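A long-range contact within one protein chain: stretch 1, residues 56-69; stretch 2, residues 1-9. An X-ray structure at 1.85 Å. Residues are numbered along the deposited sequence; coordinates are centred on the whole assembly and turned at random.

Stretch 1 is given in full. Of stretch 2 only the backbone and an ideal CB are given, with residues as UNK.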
ATOM      1  N   LYS A  56       7.403   5.816   8.475  1.00 23.96           N
ATOM      2  CA  LYS A  56       6.151   5.237   8.952  1.00 24.06           C
ATOM      3  C   LYS A  56       5.388   6.196   9.859  1.00 22.57           C
ATOM      4  O   LYS A  56       4.154   6.172   9.885  1.00 20.17           O
ATOM      5  CB  LYS A  56       6.422   3.922   9.680  1.00 22.93           C
ATOM      6  CG  LYS A  56       7.491   3.984  10.770  1.00 23.58           C
ATOM      7  CD  LYS A  56       7.680   2.610  11.414  1.00 25.00           C
ATOM      8  CE  LYS A  56       8.937   2.562  12.266  1.00 26.05           C
ATOM      9  NZ  LYS A  56       8.851   3.490  13.447  1.00 27.56           N
ATOM     10  N   ALA A  57       6.095   7.053  10.599  1.00 24.99           N
ATOM     11  CA  ALA A  57       5.405   8.007  11.462  1.00 27.03           C
ATOM     12  C   ALA A  57       4.643   9.047  10.655  1.00 26.34           C
ATOM     13  O   ALA A  57       3.613   9.553  11.111  1.00 25.19           O
ATOM     14  CB  ALA A  57       6.409   8.689  12.393  1.00 30.83           C
ATOM     15  N   MET A  58       5.126   9.379   9.459  1.00 24.76           N
ATOM     16  CA  MET A  58       4.413  10.338   8.624  1.00 26.63           C
ATOM     17  C   MET A  58       3.073   9.777   8.169  1.00 25.64           C
ATOM     18  O   MET A  58       2.069  10.497   8.152  1.00 25.33           O
ATOM     19  CB  MET A  58       5.273  10.722   7.415  1.00 26.38           C
ATOM     20  CG  MET A  58       6.237  11.868   7.710  1.00 34.94           C
ATOM     21  SD  MET A  58       7.455  12.135   6.409  1.00 47.04           S
ATOM     22  CE  MET A  58       8.025  13.780   6.826  1.00 37.46           C
ATOM     23  N   ALA A  59       3.042   8.497   7.783  1.00 24.69           N
ATOM     24  CA  ALA A  59       1.786   7.866   7.389  1.00 25.27           C
ATOM     25  C   ALA A  59       0.802   7.863   8.550  1.00 24.29           C
ATOM     26  O   ALA A  59      -0.373   8.210   8.389  1.00 25.41           O
ATOM     27  CB  ALA A  59       2.046   6.443   6.895  1.00 23.08           C
ATOM     28  N   SER A  60       1.274   7.491   9.744  1.00 23.26           N
ATOM     29  CA  SER A  60       0.395   7.443  10.910  1.00 25.42           C
ATOM     30  C   SER A  60      -0.186   8.814  11.212  1.00 25.30           C
ATOM     31  O   SER A  60      -1.380   8.942  11.513  1.00 26.93           O
ATOM     32  CB  SER A  60       1.161   6.910  12.123  1.00 25.09           C
ATOM     33  OG  SER A  60       1.521   5.553  11.943  1.00 29.65           O
ATOM     34  N   ALA A  61       0.653   9.854  11.155  1.00 26.63           N
ATOM     35  CA  ALA A  61       0.159  11.206  11.387  1.00 26.71           C
ATOM     36  C   ALA A  61      -0.816  11.629  10.302  1.00 27.72           C
ATOM     37  O   ALA A  61      -1.736  12.409  10.570  1.00 29.09           O
ATOM     38  CB  ALA A  61       1.319  12.195  11.446  1.00 27.11           C
ATOM     39  N   SER A  62      -0.643  11.119   9.080  1.00 29.03           N
ATOM     40  CA  SER A  62      -1.458  11.578   7.959  1.00 28.86           C
ATOM     41  C   SER A  62      -2.841  10.940   7.956  1.00 29.31           C
ATOM     42  O   SER A  62      -3.841  11.633   7.749  1.00 33.51           O
ATOM     43  CB  SER A  62      -0.752  11.277   6.639  1.00 30.56           C
ATOM     44  OG  SER A  62       0.459  12.000   6.537  1.00 32.11           O
ATOM     45  N   ILE A  63      -2.928   9.623   8.168  1.00 30.76           N
ATOM     46  CA  ILE A  63      -4.212   8.936   8.027  1.00 30.13           C
ATOM     47  C   ILE A  63      -4.472   7.938   9.148  1.00 30.72           C
ATOM     48  O   ILE A  63      -5.393   7.121   9.058  1.00 34.27           O
ATOM     49  CB  ILE A  63      -4.299   8.227   6.660  1.00 30.80           C
ATOM     50  CG1 ILE A  63      -3.413   6.971   6.645  1.00 30.26           C
ATOM     51  CG2 ILE A  63      -3.881   9.160   5.531  1.00 31.67           C
ATOM     52  CD1 ILE A  63      -3.233   6.329   5.285  1.00 30.46           C
ATOM     53  N   GLY A  64      -3.674   7.990  10.211  1.00 31.31           N
ATOM     54  CA  GLY A  64      -3.836   7.020  11.279  1.00 28.50           C
ATOM     55  C   GLY A  64      -5.034   7.313  12.156  1.00 29.17           C
ATOM     56  O   GLY A  64      -5.790   6.406  12.516  1.00 29.24           O
ATOM     57  N   ALA A  65      -5.232   8.581  12.508  1.00 26.07           N
ATOM     58  CA  ALA A  65      -6.294   8.928  13.444  1.00 30.03           C
ATOM     59  C   ALA A  65      -7.672   8.497  12.956  1.00 30.92           C
ATOM     60  O   ALA A  65      -8.393   7.842  13.725  1.00 31.93           O
ATOM     61  CB  ALA A  65      -6.266  10.433  13.734  1.00 32.67           C
ATOM     62  N   PRO A  66      -8.106   8.819  11.730  1.00 29.32           N
ATOM     63  CA  PRO A  66      -9.455   8.377  11.316  1.00 29.73           C
ATOM     64  C   PRO A  66      -9.644   6.873  11.418  1.00 27.09           C
ATOM     65  O   PRO A  66     -10.713   6.412  11.838  1.00 27.41           O
ATOM     66  CB  PRO A  66      -9.569   8.879   9.869  1.00 29.01           C
ATOM     67  CG  PRO A  66      -8.146   9.174   9.434  1.00 30.30           C
ATOM     68  CD  PRO A  66      -7.415   9.582  10.677  1.00 31.04           C
ATOM     69  N   LEU A  67      -8.627   6.094  11.051  1.00 26.27           N
ATOM     70  CA  LEU A  67      -8.728   4.642  11.151  1.00 27.20           C
ATOM     71  C   LEU A  67      -8.898   4.195  12.597  1.00 28.71           C
ATOM     72  O   LEU A  67      -9.714   3.313  12.889  1.00 26.40           O
ATOM     73  CB  LEU A  67      -7.492   3.992  10.533  1.00 27.05           C
ATOM     74  CG  LEU A  67      -7.349   4.202   9.024  1.00 25.45           C
ATOM     75  CD1 LEU A  67      -6.049   3.582   8.505  1.00 24.65           C
ATOM     76  CD2 LEU A  67      -8.545   3.628   8.296  1.00 26.82           C
ATOM     77  N   LEU A  68      -8.137   4.787  13.518  1.00 27.54           N
ATOM     78  CA  LEU A  68      -8.278   4.430  14.927  1.00 29.07           C
ATOM     79  C   LEU A  68      -9.660   4.796  15.452  1.00 29.79           C
ATOM     80  O   LEU A  68     -10.296   4.002  16.155  1.00 31.44           O
ATOM     81  CB  LEU A  68      -7.183   5.120  15.746  1.00 30.31           C
ATOM     82  CG  LEU A  68      -5.774   4.573  15.495  1.00 27.96           C
ATOM     83  CD1 LEU A  68      -4.708   5.554  15.944  1.00 29.51           C
ATOM     84  CD2 LEU A  68      -5.600   3.219  16.188  1.00 27.71           C
ATOM     85  N   LYS A  69     -10.144   5.992  15.115  1.00 30.61           N
ATOM     86  CA  LYS A  69     -11.469   6.413  15.562  1.00 36.42           C
ATOM     87  C   LYS A  69     -12.561   5.510  15.004  1.00 36.65           C
ATOM     88  O   LYS A  69     -13.614   5.352  15.630  1.00 37.70           O
ATOM     89  CB  LYS A  69     -11.722   7.866  15.151  1.00 36.36           C
ATOM     90  CG  LYS A  69     -10.917   8.894  15.931  1.00 43.96           C
ATOM     91  CD  LYS A  69     -10.093   9.779  14.999  1.00 55.75           C
ATOM     92  CE  LYS A  69     -10.749  11.135  14.761  1.00 53.82           C
ATOM     93  NZ  LYS A  69     -10.212  11.801  13.547  1.00 50.82           N
ATOM     94  N   UNK A   1       5.032  13.465  16.394  1.00 42.22           N
ATOM     95  CA  UNK A   1       5.427  12.262  15.670  1.00 41.60           C
ATOM     96  C   UNK A   1       4.381  11.167  15.841  1.00 39.90           C
ATOM     97  O   UNK A   1       4.117  10.719  16.957  1.00 40.26           O
ATOM     98  CB  UNK A   1       6.794  11.770  16.150  1.00 41.60           C
ATOM     99  N   UNK A   2       3.786  10.742  14.729  1.00 38.07           N
ATOM    100  CA  UNK A   2       2.780   9.705  14.746  1.00 32.68           C
ATOM    101  C   UNK A   2       1.381  10.263  14.912  1.00 30.52           C
ATOM    102  O   UNK A   2       1.147  11.464  14.742  1.00 30.30           O
ATOM    103  CB  UNK A   2       3.078   8.706  15.866  1.00 32.68           C
ATOM    104  N   UNK A   3       0.424   9.405  15.253  1.00 31.30           N
ATOM    105  CA  UNK A   3      -0.945   9.878  15.477  1.00 29.73           C
ATOM    106  C   UNK A   3      -1.080  10.547  16.837  1.00 31.63           C
ATOM    107  O   UNK A   3      -0.286  10.328  17.754  1.00 31.38           O
ATOM    108  CB  UNK A   3      -1.937   8.718  15.365  1.00 29.73           C
ATOM    109  N   UNK A   4      -2.106  11.386  16.949  1.00 33.70           N
ATOM    110  CA  UNK A   4      -2.347  12.111  18.190  1.00 35.67           C
ATOM    111  C   UNK A   4      -2.474  11.136  19.354  1.00 35.38           C
ATOM    112  O   UNK A   4      -3.092  10.074  19.234  1.00 33.33           O
ATOM    113  CB  UNK A   4      -3.605  12.974  18.076  1.00 35.67           C
ATOM    114  N   UNK A   5      -1.883  11.510  20.490  1.00 36.65           N
ATOM    115  CA  UNK A   5      -1.790  10.602  21.627  1.00 38.98           C
ATOM    116  C   UNK A   5      -3.155  10.097  22.073  1.00 41.53           C
ATOM    117  O   UNK A   5      -3.272   8.951  22.523  1.00 39.74           O
ATOM    118  CB  UNK A   5      -1.089  11.297  22.796  1.00 38.98           C
ATOM    119  N   UNK A   6      -4.193  10.927  21.964  1.00 42.00           N
ATOM    120  CA  UNK A   6      -5.517  10.549  22.445  1.00 46.45           C
ATOM    121  C   UNK A   6      -6.296   9.699  21.450  1.00 43.59           C
ATOM    122  O   UNK A   6      -7.463   9.384  21.713  1.00 44.09           O
ATOM    123  CB  UNK A   6      -6.322  11.806  22.779  1.00 46.45           C
ATOM    124  N   UNK A   7      -5.692   9.306  20.328  1.00 39.77           N
ATOM    125  CA  UNK A   7      -6.383   8.444  19.376  1.00 38.94           C
ATOM    126  C   UNK A   7      -6.191   6.962  19.666  1.00 34.95           C
ATOM    127  O   UNK A   7      -6.945   6.142  19.129  1.00 30.90           O
ATOM    128  CB  UNK A   7      -5.902   8.752  17.957  1.00 38.94           C
ATOM    129  N   UNK A   8      -5.223   6.596  20.505  1.00 33.40           N
ATOM    130  CA  UNK A   8      -4.906   5.195  20.740  1.00 30.77           C
ATOM    131  C   UNK A   8      -4.744   4.912  22.228  1.00 30.87           C
ATOM    132  O   UNK A   8      -4.337   5.775  23.010  1.00 31.55           O
ATOM    133  CB  UNK A   8      -3.633   4.804  19.986  1.00 30.77           C
ATOM    134  N   UNK A   9      -5.068   3.674  22.604  1.00 31.09           N
ATOM    135  CA  UNK A   9      -4.897   3.189  23.966  1.00 30.34           C
ATOM    136  C   UNK A   9      -3.579   2.459  24.173  1.00 30.69           C
ATOM    137  O   UNK A   9      -3.104   2.372  25.313  1.00 31.39           O
ATOM    138  CB  UNK A   9      -6.058   2.263  24.336  1.00 30.34           C
TER

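Stretch 1 is a helix, kinked at P66. The side it offers to residues 1-9 is lined by A57, S60, A61, A65 and L68. No hydrogen bond joins the two stretches, so packing decides the fit.

Position 1 has its CA-to-CB bond sideways, with the ideal CB 4.9 Å from A57 CB. The methyl leaves room, and no charge lies close. A long chain with an aliphatic start would suit, as would a small residue. The deposited residue is K1. Its CG rests 3.7 Å from A57 CB.

Position 2 has phi/psi of 90/-165. An ideal CB points away from the helix but would be jammed against the carbonyl O of position 1. That alone calls for glycine, and the residue is G2. The backbone lies close on the helix: G2 CA is 3.7 Å from A57 O, and G2 O is 3.4 Å from A61 CB.

Position 3 has the nearest CA pair across the stretches, its CA 4.4 Å from A61 CA. Phi/psi is -78/158 and CA-to-CB points sideways. The ideal CB is 3.9 Å from S60 O and 4.2 Å from L68 CD1. S60 O already accepts from G64 N, so a polar group is not required. A compact apolar residue suits, and this phi admits proline. It is P3. Its CD sits 3.7 Å from S60 CB, and its CB packs 4.3 Å from L68 CD1.

At position 4 CA-to-CB points sideways, and the ideal CB has nothing of the helix within 5.5 Å. Many residues would do; it is A4.

Positions 5 and 6 are out of reach of the helix, which sets no demand on them. They are E5 and D6.

Position 7 points toward the helix. Its ideal CB is 4.0 Å from L68 CD1 and 4.5 Å from A65 CA. Valine, threonine or another small residue with a methyl would suit. A hydroxyl could also turn back to the O of position 4. The residue is T7, chi1 p. T7 OG1 donates to A4 O at 2.5 Å, closing the local turn, and lies 3.5 Å from L68 CD1. T7 CG2 meets A65 CB at 3.8 Å.

Position 8 is extended, with CA-to-CB sideways and the ideal CB 4.2 Å from L68 CD1. An apolar or aromatic residue would fit. It is Y8. Its CB packs 4.3 Å from L68 CD1, while the end of the side chain leads away.

Position 9 is at a corner in the chain, out of reach. It is S9.

Stretch 2 1-9: KGPAEDTYS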
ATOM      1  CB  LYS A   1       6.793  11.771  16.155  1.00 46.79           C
ATOM      2  CG  LYS A   1       7.331  10.565  15.399  1.00 45.56           C
ATOM      3  CD  LYS A   1       8.856  10.576  15.351  1.00 43.87           C
ATOM      4  CE  LYS A   1       9.413   9.161  15.316  1.00 47.75           C
ATOM      5  NZ  LYS A   1       9.636   8.609  16.678  1.00 64.07           N
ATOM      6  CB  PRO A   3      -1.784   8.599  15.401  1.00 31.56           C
ATOM      7  CG  PRO A   3      -0.838   7.506  15.883  1.00 29.32           C
ATOM      8  CD  PRO A   3       0.581   7.972  15.571  1.00 29.04           C
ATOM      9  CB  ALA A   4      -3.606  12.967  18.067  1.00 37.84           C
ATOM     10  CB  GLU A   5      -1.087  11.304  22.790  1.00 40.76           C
ATOM     11  CG  GLU A   5      -0.661  10.400  23.930  1.00 41.10           C
ATOM     12  CD  GLU A   5      -1.703  10.307  25.022  1.00 47.19           C
ATOM     13  OE1 GLU A   5      -2.629  11.141  25.047  1.00 47.02           O
ATOM     14  OE2 GLU A   5      -1.592   9.393  25.862  1.00 47.51           O
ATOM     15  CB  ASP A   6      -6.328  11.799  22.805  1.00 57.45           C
ATOM     16  CG  ASP A   6      -6.631  12.671  21.604  1.00 68.45           C
ATOM     17  OD1 ASP A   6      -7.511  13.548  21.723  1.00 77.19           O
ATOM     18  OD2 ASP A   6      -5.987  12.488  20.548  1.00 56.50           O
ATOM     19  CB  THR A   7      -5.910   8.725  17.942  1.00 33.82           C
ATOM     20  OG1 THR A   7      -4.499   8.473  17.841  1.00 33.06           O
ATOM     21  CG2 THR A   7      -6.200  10.162  17.553  1.00 36.24           C
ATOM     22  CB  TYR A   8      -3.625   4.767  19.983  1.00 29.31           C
ATOM     23  CG  TYR A   8      -2.367   5.557  20.319  1.00 32.25           C
ATOM     24  CD1 TYR A   8      -1.481   5.114  21.296  1.00 31.33           C
ATOM     25  CD2 TYR A   8      -2.056   6.734  19.648  1.00 31.66           C
ATOM     26  CE1 TYR A   8      -0.335   5.830  21.606  1.00 32.41           C
ATOM     27  CE2 TYR A   8      -0.910   7.455  19.952  1.00 32.43           C
ATOM     28  CZ  TYR A   8      -0.052   6.998  20.927  1.00 34.23           C
ATOM     29  OH  TYR A   8       1.087   7.706  21.233  1.00 37.77           O
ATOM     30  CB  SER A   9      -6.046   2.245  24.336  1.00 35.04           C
ATOM     31  OG  SER A   9      -6.036   1.102  23.497  1.00 32.02           O
TER
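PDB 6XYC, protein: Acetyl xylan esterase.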